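Local atomic coordinates of acetyl-CoA acetyltransferase (Mycobacterium smegmatis, PDB entry 4EGV), a protein that adopts the thiolase fold as a monomeric SCP2-thiolase-like protein and may have acyltransferase activity. Residues A[18-23]-A[128-133]. Numbering follows the deposited sequence.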
ATOM      1  N   ARG A  18      12.130 -11.749  25.355  1.00 53.82           N
ATOM      2  CA  ARG A  18      11.189 -12.152  24.308  1.00 52.59           C
ATOM      3  C   ARG A  18      10.925 -11.072  23.251  1.00 51.05           C
ATOM      4  O   ARG A  18      10.295 -11.338  22.228  1.00 50.80           O
ATOM      5  CB  ARG A  18       9.865 -12.605  24.930  1.00 52.75           C
ATOM      6  CG  ARG A  18       9.804 -14.091  25.247  1.00 54.98           C
ATOM      7  CD  ARG A  18       9.474 -14.331  26.711  1.00 59.92           C
ATOM      8  NE  ARG A  18       8.352 -15.251  26.874  1.00 64.25           N
ATOM      9  CZ  ARG A  18       7.138 -14.885  27.269  1.00 66.24           C
ATOM     10  NH1 ARG A  18       6.176 -15.791  27.391  1.00 65.81           N
ATOM     11  NH2 ARG A  18       6.882 -13.613  27.544  1.00 65.13           N
ATOM     12  N   THR A  19      11.409  -9.860  23.506  1.00 49.19           N
ATOM     13  CA  THR A  19      11.214  -8.739  22.611  1.00 47.10           C
ATOM     14  C   THR A  19      11.767  -9.073  21.211  1.00 45.73           C
ATOM     15  O   THR A  19      12.884  -9.559  21.078  1.00 45.30           O
ATOM     16  CB  THR A  19      11.843  -7.472  23.192  1.00 47.25           C
ATOM     17  OG1 THR A  19      11.313  -7.245  24.499  1.00 46.53           O
ATOM     18  CG2 THR A  19      11.558  -6.253  22.317  1.00 46.35           C
ATOM     19  N   PRO A  20      10.952  -8.844  20.162  1.00 44.35           N
ATOM     20  CA  PRO A  20      11.314  -9.107  18.781  1.00 42.64           C
ATOM     21  C   PRO A  20      12.133  -7.998  18.133  1.00 41.27           C
ATOM     22  O   PRO A  20      11.842  -6.804  18.268  1.00 41.04           O
ATOM     23  CB  PRO A  20       9.969  -9.234  18.101  1.00 42.65           C
ATOM     24  CG  PRO A  20       9.095  -8.344  18.848  1.00 42.94           C
ATOM     25  CD  PRO A  20       9.550  -8.389  20.265  1.00 44.21           C
ATOM     26  N   VAL A  21      13.185  -8.410  17.447  1.00 39.79           N
ATOM     27  CA  VAL A  21      13.982  -7.506  16.655  1.00 37.80           C
ATOM     28  C   VAL A  21      14.112  -8.003  15.209  1.00 36.77           C
ATOM     29  O   VAL A  21      14.238  -9.215  14.954  1.00 36.03           O
ATOM     30  CB  VAL A  21      15.376  -7.245  17.310  1.00 37.92           C
ATOM     31  CG1 VAL A  21      15.243  -6.255  18.420  1.00 36.42           C
ATOM     32  CG2 VAL A  21      16.023  -8.528  17.805  1.00 36.35           C
ATOM     33  N   ILE A  22      14.063  -7.069  14.266  1.00 35.57           N
ATOM     34  CA  ILE A  22      14.515  -7.377  12.907  1.00 34.85           C
ATOM     35  C   ILE A  22      16.049  -7.391  12.823  1.00 33.97           C
ATOM     36  O   ILE A  22      16.689  -6.375  13.164  1.00 32.98           O
ATOM     37  CB  ILE A  22      13.897  -6.465  11.854  1.00 34.71           C
ATOM     38  CG1 ILE A  22      12.402  -6.695  11.829  1.00 33.79           C
ATOM     39  CG2 ILE A  22      14.508  -6.733  10.480  1.00 34.63           C
ATOM     40  CD1 ILE A  22      11.690  -5.881  10.802  1.00 33.59           C
ATOM     41  N   VAL A  23      16.605  -8.556  12.436  1.00 32.92           N
ATOM     42  CA  VAL A  23      18.063  -8.745  12.407  1.00 32.68           C
ATOM     43  C   VAL A  23      18.721  -8.786  11.038  1.00 32.33           C
ATOM     44  O   VAL A  23      19.888  -8.416  10.920  1.00 31.99           O
ATOM     45  CB  VAL A  23      18.583  -9.882  13.280  1.00 32.68           C
ATOM     46  CG1 VAL A  23      18.155  -9.645  14.684  1.00 32.46           C
ATOM     47  CG2 VAL A  23      18.135 -11.223  12.762  1.00 31.82           C
ATOM     48  N   LYS A 128       3.823 -12.529  18.119  1.00 37.77           N
ATOM     49  CA  LYS A 128       3.925 -13.935  18.460  1.00 37.86           C
ATOM     50  C   LYS A 128       5.276 -14.262  19.015  1.00 37.91           C
ATOM     51  O   LYS A 128       5.406 -15.202  19.791  1.00 38.49           O
ATOM     52  CB  LYS A 128       3.624 -14.825  17.257  1.00 38.00           C
ATOM     53  CG  LYS A 128       2.147 -14.924  16.916  1.00 37.16           C
ATOM     54  CD  LYS A 128       1.914 -15.716  15.648  1.00 36.95           C
ATOM     55  CE  LYS A 128       0.436 -15.783  15.353  1.00 37.88           C
ATOM     56  NZ  LYS A 128       0.196 -16.925  14.443  1.00 34.73           N
ATOM     57  N   ILE A 129       6.283 -13.492  18.619  1.00 36.25           N
ATOM     58  CA  ILE A 129       7.598 -13.618  19.209  1.00 35.13           C
ATOM     59  C   ILE A 129       7.581 -13.064  20.639  1.00 36.95           C
ATOM     60  O   ILE A 129       8.222 -13.670  21.513  1.00 36.64           O
ATOM     61  CB  ILE A 129       8.725 -12.971  18.364  1.00 34.11           C
ATOM     62  CG1 ILE A 129       9.158 -13.887  17.224  1.00 29.14           C
ATOM     63  CG2 ILE A 129       9.944 -12.656  19.231  1.00 32.41           C
ATOM     64  CD1 ILE A 129       9.821 -13.176  16.085  1.00 18.29           C
ATOM     65  N   ALA A 130       6.806 -12.017  20.892  1.00 39.09           N
ATOM     66  CA  ALA A 130       6.669 -11.398  22.193  1.00 40.34           C
ATOM     67  C   ALA A 130       6.011 -12.285  23.235  1.00 41.24           C
ATOM     68  O   ALA A 130       6.341 -12.238  24.372  1.00 41.28           O
ATOM     69  CB  ALA A 130       5.938 -10.140  22.052  1.00 39.95           C
ATOM     70  N   ALA A 131       5.092 -13.104  22.801  1.00 42.71           N
ATOM     71  CA  ALA A 131       4.495 -14.116  23.610  1.00 44.49           C
ATOM     72  C   ALA A 131       5.267 -15.433  23.501  1.00 45.61           C
ATOM     73  O   ALA A 131       6.343 -15.502  22.987  1.00 45.94           O
ATOM     74  CB  ALA A 131       3.083 -14.290  23.202  1.00 44.31           C
ATOM     75  N   GLY A 132       4.665 -16.494  24.027  1.00 46.39           N
ATOM     76  CA  GLY A 132       5.266 -17.812  23.964  1.00 48.10           C
ATOM     77  C   GLY A 132       4.781 -18.562  22.741  1.00 48.37           C
ATOM     78  O   GLY A 132       3.984 -19.495  22.850  1.00 48.15           O
ATOM     79  N   GLU A 133       5.255 -18.150  21.570  1.00 48.94           N
ATOM     80  CA  GLU A 133       4.791 -18.735  20.319  1.00 49.12           C
ATOM     81  C   GLU A 133       5.914 -19.086  19.346  1.00 47.82           C
ATOM     82  O   GLU A 133       6.050 -20.241  18.944  1.00 47.27           O
ATOM     83  CB  GLU A 133       3.785 -17.802  19.637  1.00 49.94           C
TER
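In this thiolase fold the first strand of the large mixed sheet, 20-29, meets the C-terminal end of helix 117-130 near the periphery of the molecule. The two segments touch at the strand's start and in the loop just before it, and no hydrogen bond joins them. The tightly packed part is apolar. Pro20 directs its CB toward the helix and meets the CG2 methyl of Ile129 at 3.6 Å. In Ile129, CG2 stands anti to the backbone N, while CG1 lies beside that N (chi1 -80°); this turns the CG2 branch to the proline. Beside this pair Pro20 CD lies more loosely against the CB methyl of Ala130, 4.4 Å away. Neighbouring parts of the chain close over the buried side: Ile129 also touches Met277 and Ser279 of the adjoining antiparallel strand 271-279, and Trp427 lies against both Pro20 and Ala130. The solvent side belongs to Arg18, ahead of the strand. Its chain, bent at chi2 and chi3, runs past the last turn of the helix and reaches the loop that follows. On the way Arg18 CB passes 3.6 Å from Ala130 O. Beyond the helix Ala131 leaves helical geometry and Gly132 forms the centre of an inverse gamma turn. The guanidinium lies across this exit with Ala130 O and Ala131 C over one face, so that the carbonyl oxygen is approached from above the plane. Although Arg18 NH2 comes to 3.5 Å from Ala130 O, the angle is too poor for a hydrogen bond, and Arg18 NH1 stays 3.8 Å from Gly132 N.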